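Local atomic coordinates of ATP-dependent protease (Xanthomonas campestris pv. campestris, PDB entry 7CAY), a protein that probably binds protein substrates, being a homologue of the N-terminal substrate-recognition domain of the ATP-dependent Lon protease. Residues A[6-18]-A[42-54]. Residues are numbered along the deposited sequence; the frame is centred on the assembly and turned at random.
Sequences TSLPLFPLHSVLL and TGSSFGVCLILDG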
ATOM      1  N   THR A   6     -16.231   4.175  -4.817  1.00 69.44           N
ATOM      2  CA  THR A   6     -15.491   4.809  -5.897  1.00 67.76           C
ATOM      3  C   THR A   6     -14.817   3.743  -6.749  1.00 65.16           C
ATOM      4  O   THR A   6     -14.234   2.793  -6.221  1.00 62.88           O
ATOM      5  CB  THR A   6     -14.437   5.792  -5.343  1.00 67.68           C
ATOM      6  OG1 THR A   6     -15.071   7.021  -4.963  1.00 70.23           O
ATOM      7  CG2 THR A   6     -13.353   6.079  -6.372  1.00 65.83           C
ATOM      8  N   SER A   7     -14.912   3.898  -8.069  1.00 67.75           N
ATOM      9  CA  SER A   7     -14.190   3.029  -8.990  1.00 64.85           C
ATOM     10  C   SER A   7     -12.744   3.500  -9.085  1.00 62.46           C
ATOM     11  O   SER A   7     -12.485   4.666  -9.406  1.00 64.36           O
ATOM     12  CB  SER A   7     -14.856   3.032 -10.365  1.00 64.65           C
ATOM     13  N   LEU A   8     -11.802   2.601  -8.803  1.00 61.77           N
ATOM     14  CA  LEU A   8     -10.390   2.946  -8.763  1.00 60.71           C
ATOM     15  C   LEU A   8      -9.598   1.950  -9.603  1.00 61.13           C
ATOM     16  O   LEU A   8      -9.775   0.729  -9.445  1.00 60.97           O
ATOM     17  CB  LEU A   8      -9.873   2.956  -7.318  1.00 61.48           C
ATOM     18  CG  LEU A   8      -8.452   3.469  -7.074  1.00 61.23           C
ATOM     19  CD1 LEU A   8      -8.379   4.977  -7.278  1.00 62.86           C
ATOM     20  CD2 LEU A   8      -7.977   3.089  -5.680  1.00 61.78           C
ATOM     21  N   PRO A   9      -8.733   2.417 -10.503  1.00 62.20           N
ATOM     22  CA  PRO A   9      -7.880   1.489 -11.255  1.00 61.87           C
ATOM     23  C   PRO A   9      -6.849   0.835 -10.348  1.00 61.53           C
ATOM     24  O   PRO A   9      -6.218   1.494  -9.517  1.00 61.93           O
ATOM     25  CB  PRO A   9      -7.210   2.386 -12.304  1.00 61.00           C
ATOM     26  CG  PRO A   9      -8.044   3.636 -12.344  1.00 62.71           C
ATOM     27  CD  PRO A   9      -8.571   3.808 -10.956  1.00 63.83           C
ATOM     28  N   LEU A  10      -6.673  -0.471 -10.520  1.00 60.09           N
ATOM     29  CA  LEU A  10      -5.818  -1.268  -9.651  1.00 60.85           C
ATOM     30  C   LEU A  10      -4.600  -1.760 -10.421  1.00 63.35           C
ATOM     31  O   LEU A  10      -4.734  -2.321 -11.514  1.00 63.79           O
ATOM     32  CB  LEU A  10      -6.590  -2.455  -9.069  1.00 59.89           C
ATOM     33  CG  LEU A  10      -7.935  -2.132  -8.413  1.00 59.88           C
ATOM     34  CD1 LEU A  10      -8.529  -3.375  -7.766  1.00 59.85           C
ATOM     35  CD2 LEU A  10      -7.798  -1.007  -7.402  1.00 60.02           C
ATOM     36  N   PHE A  11      -3.414  -1.550  -9.845  1.00 60.75           N
ATOM     37  CA  PHE A  11      -2.154  -2.021 -10.408  1.00 61.86           C
ATOM     38  C   PHE A  11      -1.687  -3.260  -9.665  1.00 64.98           C
ATOM     39  O   PHE A  11      -1.592  -3.238  -8.429  1.00 63.66           O
ATOM     40  CB  PHE A  11      -1.085  -0.935 -10.330  1.00 63.60           C
ATOM     41  CG  PHE A  11      -1.122   0.034 -11.478  1.00 64.68           C
ATOM     42  CD1 PHE A  11      -2.308   0.645 -11.846  1.00 65.67           C
ATOM     43  CD2 PHE A  11       0.031   0.337 -12.186  1.00 65.43           C
ATOM     44  CE1 PHE A  11      -2.348   1.536 -12.901  1.00 66.61           C
ATOM     45  CE2 PHE A  11      -0.002   1.233 -13.241  1.00 66.10           C
ATOM     46  CZ  PHE A  11      -1.193   1.832 -13.600  1.00 66.80           C
ATOM     47  N   PRO A  12      -1.394  -4.346 -10.372  1.00 64.21           N
ATOM     48  CA  PRO A  12      -1.047  -5.603  -9.697  1.00 64.33           C
ATOM     49  C   PRO A  12       0.429  -5.715  -9.343  1.00 64.00           C
ATOM     50  O   PRO A  12       1.291  -5.647 -10.226  1.00 64.44           O
ATOM     51  CB  PRO A  12      -1.450  -6.658 -10.731  1.00 65.08           C
ATOM     52  CG  PRO A  12      -1.214  -5.975 -12.048  1.00 65.15           C
ATOM     53  CD  PRO A  12      -1.506  -4.507 -11.833  1.00 64.77           C
ATOM     54  N   LEU A  13       0.731  -5.906  -8.060  1.00 60.63           N
ATOM     55  CA  LEU A  13       2.101  -6.071  -7.598  1.00 57.84           C
ATOM     56  C   LEU A  13       2.228  -7.353  -6.788  1.00 57.11           C
ATOM     57  O   LEU A  13       1.289  -7.775  -6.110  1.00 56.06           O
ATOM     58  CB  LEU A  13       2.567  -4.881  -6.746  1.00 57.18           C
ATOM     59  CG  LEU A  13       2.584  -3.482  -7.368  1.00 57.89           C
ATOM     60  CD1 LEU A  13       3.482  -2.583  -6.553  1.00 59.44           C
ATOM     61  CD2 LEU A  13       3.038  -3.503  -8.814  1.00 58.65           C
ATOM     62  N   HIS A  14       3.411  -7.965  -6.857  1.00 62.03           N
ATOM     63  CA  HIS A  14       3.715  -9.178  -6.106  1.00 60.69           C
ATOM     64  C   HIS A  14       4.102  -8.896  -4.664  1.00 55.81           C
ATOM     65  O   HIS A  14       4.699  -9.757  -4.007  1.00 54.18           O
ATOM     66  CB  HIS A  14       4.827  -9.963  -6.804  1.00 61.99           C
ATOM     67  CG  HIS A  14       4.400 -10.596  -8.092  1.00 61.47           C
ATOM     68  ND1 HIS A  14       3.767 -11.819  -8.145  1.00 62.03           N
ATOM     69  CD2 HIS A  14       4.508 -10.173  -9.373  1.00 61.45           C
ATOM     70  CE1 HIS A  14       3.511 -12.125  -9.404  1.00 62.13           C
ATOM     71  NE2 HIS A  14       3.949 -11.142 -10.169  1.00 61.79           N
ATOM     72  N   SER A  15       3.771  -7.709  -4.165  1.00 56.40           N
ATOM     73  CA  SER A  15       4.066  -7.319  -2.796  1.00 54.12           C
ATOM     74  C   SER A  15       3.109  -6.205  -2.410  1.00 52.59           C
ATOM     75  O   SER A  15       2.832  -5.317  -3.219  1.00 53.86           O
ATOM     76  CB  SER A  15       5.516  -6.857  -2.646  1.00 53.64           C
ATOM     77  OG  SER A  15       5.789  -5.793  -3.540  1.00 53.19           O
ATOM     78  N   VAL A  16       2.600  -6.257  -1.180  1.00 51.26           N
ATOM     79  CA  VAL A  16       1.675  -5.223  -0.742  1.00 51.08           C
ATOM     80  C   VAL A  16       2.437  -3.919  -0.525  1.00 51.59           C
ATOM     81  O   VAL A  16       3.638  -3.909  -0.211  1.00 51.43           O
ATOM     82  CB  VAL A  16       0.922  -5.646   0.534  1.00 52.56           C
ATOM     83  CG1 VAL A  16       0.588  -7.131   0.486  1.00 52.61           C
ATOM     84  CG2 VAL A  16       1.719  -5.306   1.783  1.00 53.46           C
ATOM     85  N   LEU A  17       1.741  -2.807  -0.724  1.00 53.77           N
ATOM     86  CA  LEU A  17       2.281  -1.483  -0.454  1.00 53.77           C
ATOM     87  C   LEU A  17       1.697  -0.985   0.861  1.00 55.85           C
ATOM     88  O   LEU A  17       0.483  -0.786   0.969  1.00 55.36           O
ATOM     89  CB  LEU A  17       1.957  -0.514  -1.590  1.00 51.85           C
ATOM     90  CG  LEU A  17       2.465   0.911  -1.368  1.00 51.54           C
ATOM     91  CD1 LEU A  17       3.975   0.916  -1.163  1.00 51.16           C
ATOM     92  CD2 LEU A  17       2.076   1.801  -2.533  1.00 51.05           C
ATOM     93  N   LEU A  18       2.549  -0.807   1.854  1.00 55.94           N
ATOM     94  CA  LEU A  18       2.066  -0.317   3.131  1.00 57.55           C
ATOM     95  C   LEU A  18       1.875   1.198   3.074  1.00 57.30           C
ATOM     96  O   LEU A  18       2.549   1.886   2.302  1.00 56.65           O
ATOM     97  CB  LEU A  18       3.044  -0.676   4.242  1.00 58.94           C
ATOM     98  CG  LEU A  18       3.426  -2.155   4.323  1.00 58.32           C
ATOM     99  CD1 LEU A  18       4.446  -2.383   5.425  1.00 60.17           C
ATOM    100  CD2 LEU A  18       2.196  -3.018   4.540  1.00 57.09           C
ATOM    101  N   THR A  42      -6.382  13.646 -15.630  1.00 94.00           N
ATOM    102  CA  THR A  42      -7.609  13.824 -14.858  1.00 94.48           C
ATOM    103  C   THR A  42      -7.315  14.232 -13.420  1.00 94.67           C
ATOM    104  O   THR A  42      -8.086  14.990 -12.820  1.00 97.36           O
ATOM    105  CB  THR A  42      -8.436  12.536 -14.885  1.00 93.47           C
ATOM    106  OG1 THR A  42      -8.688  12.152 -16.243  1.00 93.24           O
ATOM    107  CG2 THR A  42      -9.767  12.729 -14.167  1.00 95.44           C
ATOM    108  N   GLY A  43      -6.202  13.759 -12.859  1.00 94.08           N
ATOM    109  CA  GLY A  43      -5.892  13.965 -11.465  1.00 92.14           C
ATOM    110  C   GLY A  43      -6.321  12.835 -10.555  1.00 88.63           C
ATOM    111  O   GLY A  43      -5.868  12.779  -9.405  1.00 89.78           O
ATOM    112  N   SER A  44      -7.180  11.939 -11.034  1.00 91.98           N
ATOM    113  CA  SER A  44      -7.591  10.791 -10.238  1.00 86.75           C
ATOM    114  C   SER A  44      -6.413   9.846 -10.045  1.00 80.76           C
ATOM    115  O   SER A  44      -5.598   9.648 -10.950  1.00 79.08           O
ATOM    116  CB  SER A  44      -8.749  10.057 -10.912  1.00 86.31           C
ATOM    117  OG  SER A  44      -8.276   9.075 -11.820  1.00 84.34           O
ATOM    118  N   SER A  45      -6.324   9.265  -8.855  1.00 78.30           N
ATOM    119  CA  SER A  45      -5.226   8.377  -8.522  1.00 73.63           C
ATOM    120  C   SER A  45      -5.567   6.943  -8.923  1.00 69.91           C
ATOM    121  O   SER A  45      -6.619   6.660  -9.503  1.00 70.79           O
ATOM    122  CB  SER A  45      -4.912   8.465  -7.029  1.00 73.70           C
ATOM    123  OG  SER A  45      -6.033   8.074  -6.253  1.00 73.96           O
ATOM    124  N   PHE A  46      -4.654   6.027  -8.617  1.00 67.08           N
ATOM    125  CA  PHE A  46      -4.900   4.599  -8.732  1.00 64.51           C
ATOM    126  C   PHE A  46      -4.374   3.917  -7.474  1.00 64.32           C
ATOM    127  O   PHE A  46      -3.831   4.564  -6.572  1.00 64.84           O
ATOM    128  CB  PHE A  46      -4.270   4.017 -10.007  1.00 62.79           C
ATOM    129  CG  PHE A  46      -2.772   4.131 -10.063  1.00 61.89           C
ATOM    130  CD1 PHE A  46      -2.169   5.244 -10.622  1.00 63.02           C
ATOM    131  CD2 PHE A  46      -1.967   3.110  -9.581  1.00 60.51           C
ATOM    132  CE1 PHE A  46      -0.790   5.345 -10.686  1.00 62.76           C
ATOM    133  CE2 PHE A  46      -0.589   3.206  -9.640  1.00 60.66           C
ATOM    134  CZ  PHE A  46       0.000   4.326 -10.192  1.00 61.65           C
ATOM    135  N   GLY A  47      -4.543   2.596  -7.411  1.00 62.11           N
ATOM    136  CA  GLY A  47      -4.168   1.843  -6.238  1.00 61.95           C
ATOM    137  C   GLY A  47      -3.291   0.657  -6.588  1.00 60.16           C
ATOM    138  O   GLY A  47      -3.212   0.224  -7.736  1.00 58.13           O
ATOM    139  N   VAL A  48      -2.630   0.134  -5.560  1.00 62.25           N
ATOM    140  CA  VAL A  48      -1.749  -1.024  -5.678  1.00 59.44           C
ATOM    141  C   VAL A  48      -2.340  -2.151  -4.847  1.00 58.91           C
ATOM    142  O   VAL A  48      -2.574  -1.986  -3.642  1.00 57.74           O
ATOM    143  CB  VAL A  48      -0.317  -0.699  -5.226  1.00 56.69           C
ATOM    144  CG1 VAL A  48       0.403  -1.967  -4.808  1.00 55.15           C
ATOM    145  CG2 VAL A  48       0.437   0.009  -6.338  1.00 55.89           C
ATOM    146  N   CYS A  49      -2.588  -3.290  -5.489  1.00 58.63           N
ATOM    147  CA  CYS A  49      -3.100  -4.477  -4.821  1.00 57.81           C
ATOM    148  C   CYS A  49      -2.149  -5.643  -5.043  1.00 57.81           C
ATOM    149  O   CYS A  49      -1.659  -5.854  -6.156  1.00 57.11           O
ATOM    150  CB  CYS A  49      -4.492  -4.851  -5.334  1.00 58.54           C
ATOM    151  SG  CYS A  49      -5.841  -3.915  -4.592  1.00 59.96           S
ATOM    152  N   LEU A  50      -1.888  -6.394  -3.978  1.00 53.23           N
ATOM    153  CA  LEU A  50      -1.183  -7.658  -4.116  1.00 54.47           C
ATOM    154  C   LEU A  50      -2.063  -8.662  -4.856  1.00 58.12           C
ATOM    155  O   LEU A  50      -3.228  -8.863  -4.494  1.00 59.73           O
ATOM    156  CB  LEU A  50      -0.796  -8.193  -2.740  1.00 53.40           C
ATOM    157  CG  LEU A  50      -0.273  -9.629  -2.701  1.00 53.17           C
ATOM    158  CD1 LEU A  50       1.157  -9.699  -3.213  1.00 53.87           C
ATOM    159  CD2 LEU A  50      -0.382 -10.214  -1.302  1.00 54.35           C
ATOM    160  N   ILE A  51      -1.511  -9.285  -5.901  1.00 58.41           N
ATOM    161  CA  ILE A  51      -2.263 -10.259  -6.694  1.00 62.12           C
ATOM    162  C   ILE A  51      -2.086 -11.659  -6.126  1.00 66.10           C
ATOM    163  O   ILE A  51      -1.295 -11.881  -5.202  1.00 66.05           O
ATOM    164  CB  ILE A  51      -1.863 -10.232  -8.185  1.00 61.96           C
ATOM    165  CG1 ILE A  51      -0.425  -9.733  -8.383  1.00 61.62           C
ATOM    166  CG2 ILE A  51      -2.855  -9.408  -8.989  1.00 61.09           C
ATOM    167  CD1 ILE A  51       0.658 -10.701  -7.936  1.00 61.95           C
ATOM    168  N   LEU A  52      -2.832 -12.612  -6.672  1.00 63.22           N
ATOM    169  CA  LEU A  52      -2.705 -14.004  -6.265  1.00 67.21           C
ATOM    170  C   LEU A  52      -3.082 -14.888  -7.449  1.00 70.62           C
ATOM    171  O   LEU A  52      -3.835 -15.855  -7.318  1.00 72.51           O
ATOM    172  CB  LEU A  52      -3.570 -14.314  -5.043  1.00 67.89           C
ATOM    173  CG  LEU A  52      -4.447 -13.206  -4.454  1.00 67.64           C
ATOM    174  CD1 LEU A  52      -5.902 -13.624  -4.438  1.00 68.65           C
ATOM    175  CD2 LEU A  52      -3.983 -12.826  -3.053  1.00 68.21           C
ATOM    176  N   ASP A  53      -2.559 -14.560  -8.626  1.00 72.44           N
ATOM    177  CA  ASP A  53      -2.962 -15.215  -9.867  1.00 74.92           C
ATOM    178  C   ASP A  53      -2.058 -16.383 -10.255  1.00 76.72           C
ATOM    179  O   ASP A  53      -1.729 -16.537 -11.437  1.00 76.59           O
ATOM    180  CB  ASP A  53      -3.007 -14.186 -10.990  1.00 74.66           C
ATOM    181  N   GLY A  54      -1.648 -17.232  -9.309  1.00 76.09           N
ATOM    182  CA  GLY A  54      -0.809 -18.380  -9.625  1.00 77.98           C
ATOM    183  C   GLY A  54       0.417 -18.603  -8.747  1.00 78.30           C
ATOM    184  O   GLY A  54       1.488 -18.951  -9.252  1.00 79.22           O
TER
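F46 has CG between its backbone N and carbonyl carbon (chi1 62°), and F11 has CG anti to its carbonyl carbon (chi1 -85°); these torsions bring the two rings together in a face-to-face stack. The stack sits where strand 6-13 begins to pair, in parallel, with strand 47-51 in the mixed beta-sheet of the Lon substrate-binding domain. The centroids lie 4.1 Å apart with planes inclined at 26°, and F46 CE2 sits over the centre of the F11 ring. The strand register, L10 with G47 through L13 with L50, is fixed by five backbone hydrogen bonds alternating in direction, from G47 N to P9 O (2.9 Å) through I51 N to L13 O (3.2 Å). Alternation places F11, L13, V48 and L50 on one face, where L13 CD1 meets V48 CG1 at 3.6 Å, the side chains crossing at about a right angle. On the other face L10 CD1 approaches C49 SG at 4.2 Å, beside F93. Helix 30-42 packs on F11 through L35 and V36, and its Y32 meets both the F11 ring and P12, while L173 of helix 169-177 touches V16 and L50. Past L13 the chain turns, and V16 CG1 rests on L50 CB (3.7 Å). At this end I51 CD1 makes a CH-pi contact over one face of the H14 imidazole, 3.6 Å from its centroid and displaced toward ND1.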